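Local coordinates for Xaa-Pro dipeptidase (Pyrococcus horikoshii, PDB 1WY2) that hydrolyses dipeptides with a C-terminal proline, releasing the proline and the preceding amino acid, as a homodimeric metallopeptidase of the M24B family, at the interface of chains A and B. Coordinates in Å, arbitrary orientation; residue numbers count along the deposited sequence, not the author numbering. Chains: chain A/B, Xaa-Pro dipeptidase.

The interface of chains A and B. Residues chain A 93-95, 97, 99, 102, 116; chain B 97-100, 102.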
ATOM      1  N   ILE A  93       1.951 -13.309 -17.941  1.00 18.98           N
ATOM      2  CA  ILE A  93       2.007 -12.217 -16.970  1.00 18.57           C
ATOM      3  C   ILE A  93       0.940 -12.300 -15.881  1.00 17.95           C
ATOM      4  O   ILE A  93      -0.056 -13.012 -16.017  1.00 18.38           O
ATOM      5  CB  ILE A  93       1.865 -10.834 -17.662  1.00 18.42           C
ATOM      6  CG1 ILE A  93       0.525 -10.749 -18.399  1.00 19.62           C
ATOM      7  CG2 ILE A  93       3.022 -10.613 -18.638  1.00 20.91           C
ATOM      8  CD1 ILE A  93       0.185  -9.339 -18.880  1.00 21.36           C
ATOM      9  N   GLU A  94       1.169 -11.564 -14.796  1.00 18.57           N
ATOM     10  CA  GLU A  94       0.237 -11.519 -13.669  1.00 18.51           C
ATOM     11  C   GLU A  94      -0.940 -10.610 -14.012  1.00 18.83           C
ATOM     12  O   GLU A  94      -0.797  -9.657 -14.776  1.00 19.86           O
ATOM     13  CB  GLU A  94       0.929 -10.958 -12.431  1.00 17.85           C
ATOM     14  CG  GLU A  94       2.148 -11.733 -11.971  1.00 19.74           C
ATOM     15  CD  GLU A  94       3.149 -10.839 -11.273  1.00 20.37           C
ATOM     16  OE1 GLU A  94       3.640  -9.883 -11.918  1.00 22.11           O
ATOM     17  OE2 GLU A  94       3.449 -11.080 -10.086  1.00 21.11           O
ATOM     18  N   SER A  95      -2.096 -10.895 -13.427  1.00 18.83           N
ATOM     19  CA  SER A  95      -3.283 -10.088 -13.682  1.00 21.35           C
ATOM     20  C   SER A  95      -3.129  -8.683 -13.109  1.00 21.03           C
ATOM     21  O   SER A  95      -3.936  -7.798 -13.394  1.00 21.74           O
ATOM     22  CB  SER A  95      -4.514 -10.760 -13.074  1.00 22.00           C
ATOM     23  OG  SER A  95      -4.779 -11.997 -13.714  0.50 21.63           O
ATOM     24  N   LEU A  97      -0.299  -6.812 -13.565  1.00 19.73           N
ATOM     25  CA  LEU A  97       0.618  -6.010 -14.374  1.00 20.35           C
ATOM     26  C   LEU A  97      -0.122  -4.825 -14.988  1.00 20.91           C
ATOM     27  O   LEU A  97      -1.121  -4.998 -15.684  1.00 20.59           O
ATOM     28  CB  LEU A  97       1.254  -6.864 -15.472  1.00 21.87           C
ATOM     29  CG  LEU A  97       2.610  -6.340 -15.954  1.00 21.66           C
ATOM     30  CD1 LEU A  97       3.597  -6.350 -14.790  1.00 21.38           C
ATOM     31  CD2 LEU A  97       3.122  -7.198 -17.102  1.00 21.28           C
ATOM     32  N   TYR A  99      -1.212  -1.450 -17.264  1.00 22.78           N
ATOM     33  CA  TYR A  99      -1.351  -1.115 -18.679  1.00 24.77           C
ATOM     34  C   TYR A  99      -0.107  -0.455 -19.276  1.00 24.06           C
ATOM     35  O   TYR A  99       0.386  -0.877 -20.323  1.00 26.62           O
ATOM     36  CB  TYR A  99      -2.560  -0.186 -18.856  1.00 24.71           C
ATOM     37  CG  TYR A  99      -2.804   0.259 -20.279  1.00 26.08           C
ATOM     38  CD1 TYR A  99      -3.286  -0.632 -21.236  1.00 27.39           C
ATOM     39  CD2 TYR A  99      -2.551   1.573 -20.669  1.00 29.05           C
ATOM     40  CE1 TYR A  99      -3.510  -0.226 -22.547  1.00 30.07           C
ATOM     41  CE2 TYR A  99      -2.771   1.990 -21.977  1.00 29.52           C
ATOM     42  CZ  TYR A  99      -3.250   1.087 -22.909  1.00 29.50           C
ATOM     43  OH  TYR A  99      -3.480   1.502 -24.202  1.00 32.66           O
ATOM     44  N   ILE A 102       2.757  -2.873 -19.820  1.00 26.01           N
ATOM     45  CA  ILE A 102       2.468  -3.804 -20.904  1.00 26.87           C
ATOM     46  C   ILE A 102       2.674  -3.145 -22.264  1.00 28.92           C
ATOM     47  O   ILE A 102       3.150  -3.782 -23.204  1.00 29.22           O
ATOM     48  CB  ILE A 102       1.025  -4.332 -20.815  1.00 27.60           C
ATOM     49  CG1 ILE A 102       0.876  -5.202 -19.560  1.00 25.37           C
ATOM     50  CG2 ILE A 102       0.680  -5.121 -22.068  1.00 27.10           C
ATOM     51  CD1 ILE A 102      -0.523  -5.706 -19.319  1.00 26.76           C
ATOM     52  N   LYS A 116      -2.422 -14.967 -19.211  1.00 22.88           N
ATOM     53  CA  LYS A 116      -2.477 -14.918 -17.754  1.00 21.53           C
ATOM     54  C   LYS A 116      -1.822 -16.144 -17.129  1.00 21.78           C
ATOM     55  O   LYS A 116      -1.997 -17.261 -17.617  1.00 23.25           O
ATOM     56  CB  LYS A 116      -3.932 -14.863 -17.275  1.00 25.05           C
ATOM     57  CG  LYS A 116      -4.730 -13.659 -17.740  1.00 28.44           C
ATOM     58  CD  LYS A 116      -6.148 -13.719 -17.185  1.00 31.93           C
ATOM     59  CE  LYS A 116      -6.999 -12.571 -17.701  1.00 35.36           C
ATOM     60  NZ  LYS A 116      -7.134 -12.604 -19.184  1.00 37.96           N
TER
ATOM     61  N   LEU B  97      -3.912   0.849 -14.577  1.00 20.17           N
ATOM     62  CA  LEU B  97      -4.973  -0.155 -14.631  1.00 19.94           C
ATOM     63  C   LEU B  97      -4.382  -1.538 -14.915  1.00 19.38           C
ATOM     64  O   LEU B  97      -3.663  -1.727 -15.893  1.00 19.13           O
ATOM     65  CB  LEU B  97      -5.993   0.217 -15.706  1.00 18.56           C
ATOM     66  CG  LEU B  97      -7.406  -0.330 -15.494  1.00 20.59           C
ATOM     67  CD1 LEU B  97      -7.975   0.198 -14.182  1.00 20.41           C
ATOM     68  CD2 LEU B  97      -8.283   0.089 -16.661  1.00 20.12           C
ATOM     69  N   PRO B  98      -4.689  -2.525 -14.060  1.00 18.94           N
ATOM     70  CA  PRO B  98      -4.177  -3.891 -14.217  1.00 19.30           C
ATOM     71  C   PRO B  98      -4.729  -4.728 -15.369  1.00 20.33           C
ATOM     72  O   PRO B  98      -5.879  -4.585 -15.778  1.00 20.99           O
ATOM     73  CB  PRO B  98      -4.463  -4.517 -12.854  1.00 19.77           C
ATOM     74  CG  PRO B  98      -5.736  -3.860 -12.457  1.00 20.75           C
ATOM     75  CD  PRO B  98      -5.487  -2.406 -12.827  1.00 19.46           C
ATOM     76  N   TYR B  99      -3.876  -5.620 -15.865  1.00 21.01           N
ATOM     77  CA  TYR B  99      -4.186  -6.518 -16.971  1.00 21.95           C
ATOM     78  C   TYR B  99      -5.506  -7.274 -16.813  1.00 21.66           C
ATOM     79  O   TYR B  99      -6.341  -7.282 -17.721  1.00 21.51           O
ATOM     80  CB  TYR B  99      -3.028  -7.511 -17.133  1.00 24.12           C
ATOM     81  CG  TYR B  99      -3.175  -8.489 -18.275  1.00 27.41           C
ATOM     82  CD1 TYR B  99      -3.316  -8.044 -19.589  1.00 27.80           C
ATOM     83  CD2 TYR B  99      -3.149  -9.868 -18.043  1.00 28.80           C
ATOM     84  CE1 TYR B  99      -3.424  -8.942 -20.647  1.00 30.79           C
ATOM     85  CE2 TYR B  99      -3.256 -10.776 -19.096  1.00 31.87           C
ATOM     86  CZ  TYR B  99      -3.393 -10.306 -20.394  1.00 32.00           C
ATOM     87  OH  TYR B  99      -3.493 -11.199 -21.437  1.00 35.21           O
ATOM     88  N   GLY B 100      -5.691  -7.912 -15.661  1.00 22.09           N
ATOM     89  CA  GLY B 100      -6.909  -8.666 -15.427  1.00 22.59           C
ATOM     90  C   GLY B 100      -8.164  -7.843 -15.634  1.00 23.66           C
ATOM     91  O   GLY B 100      -9.138  -8.309 -16.229  1.00 23.85           O
ATOM     92  N   ILE B 102      -8.431  -4.978 -17.410  1.00 23.43           N
ATOM     93  CA  ILE B 102      -8.522  -4.583 -18.807  1.00 24.40           C
ATOM     94  C   ILE B 102      -9.095  -5.710 -19.659  1.00 24.31           C
ATOM     95  O   ILE B 102      -9.903  -5.466 -20.549  1.00 24.11           O
ATOM     96  CB  ILE B 102      -7.140  -4.167 -19.350  1.00 25.67           C
ATOM     97  CG1 ILE B 102      -6.674  -2.904 -18.620  1.00 27.82           C
ATOM     98  CG2 ILE B 102      -7.213  -3.922 -20.856  1.00 27.03           C
ATOM     99  CD1 ILE B 102      -5.319  -2.392 -19.054  1.00 31.65           C
TER
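A:Ile93 sets its terminal methyl, CD1, over the middle of one face of the B:Tyr99 ring, 3.5 Å from the ring centroid in a CH-pi contact, with the two side chains at about a right angle. The branch reaches this face because CG1 sits between the backbone N and the carbonyl carbon (chi1 60°) and then runs on extended. A:Ile102 reaches the CD1 side of the same ring and the adjoining CB, its CD1 3.7 Å from B:Tyr99 CD1, while A:Lys116 passes the opposite flank obliquely, placing its methylene CG 3.5 Å from B:Tyr99 CE2. B:Tyr99 is directed between these side chains with CG anti to its own backbone N (chi1 -178°). An alanine here would probably leave a gap beneath A:Ile93 and deprive A:Ile102 and the aliphatic stem of A:Lys116 of their shared aromatic partner. Backbone bonds brace the ring at its root: B:Tyr99 N donates to A:Leu97 O at 2.8 Å, bent to 141° at the hydrogen, and the neighbouring B:Gly100 N donates more straightly to A:Ser95 O at 2.9 Å. These donors belong to the first turn of helix 99-109, so carbonyls of the partner's loop cap the helix start. Across the two-fold, A:Tyr99 N repeats the bond to B:Leu97 O, and B:Ile102 CD1 packs 3.5 Å from A:Tyr99 CD1. Packing is looser at the side chain of A:Ser95, whose CB stays 4.0 Å from B:Gly100 CA although its carbonyl is engaged, and A:Glu94 barely takes part through its backbone. The patch thus joins the N-terminal domains of the two subunits, pairing each helix start with the partner's loop and each tyrosine with the partner's aliphatic side chains in the prolidase homodimer.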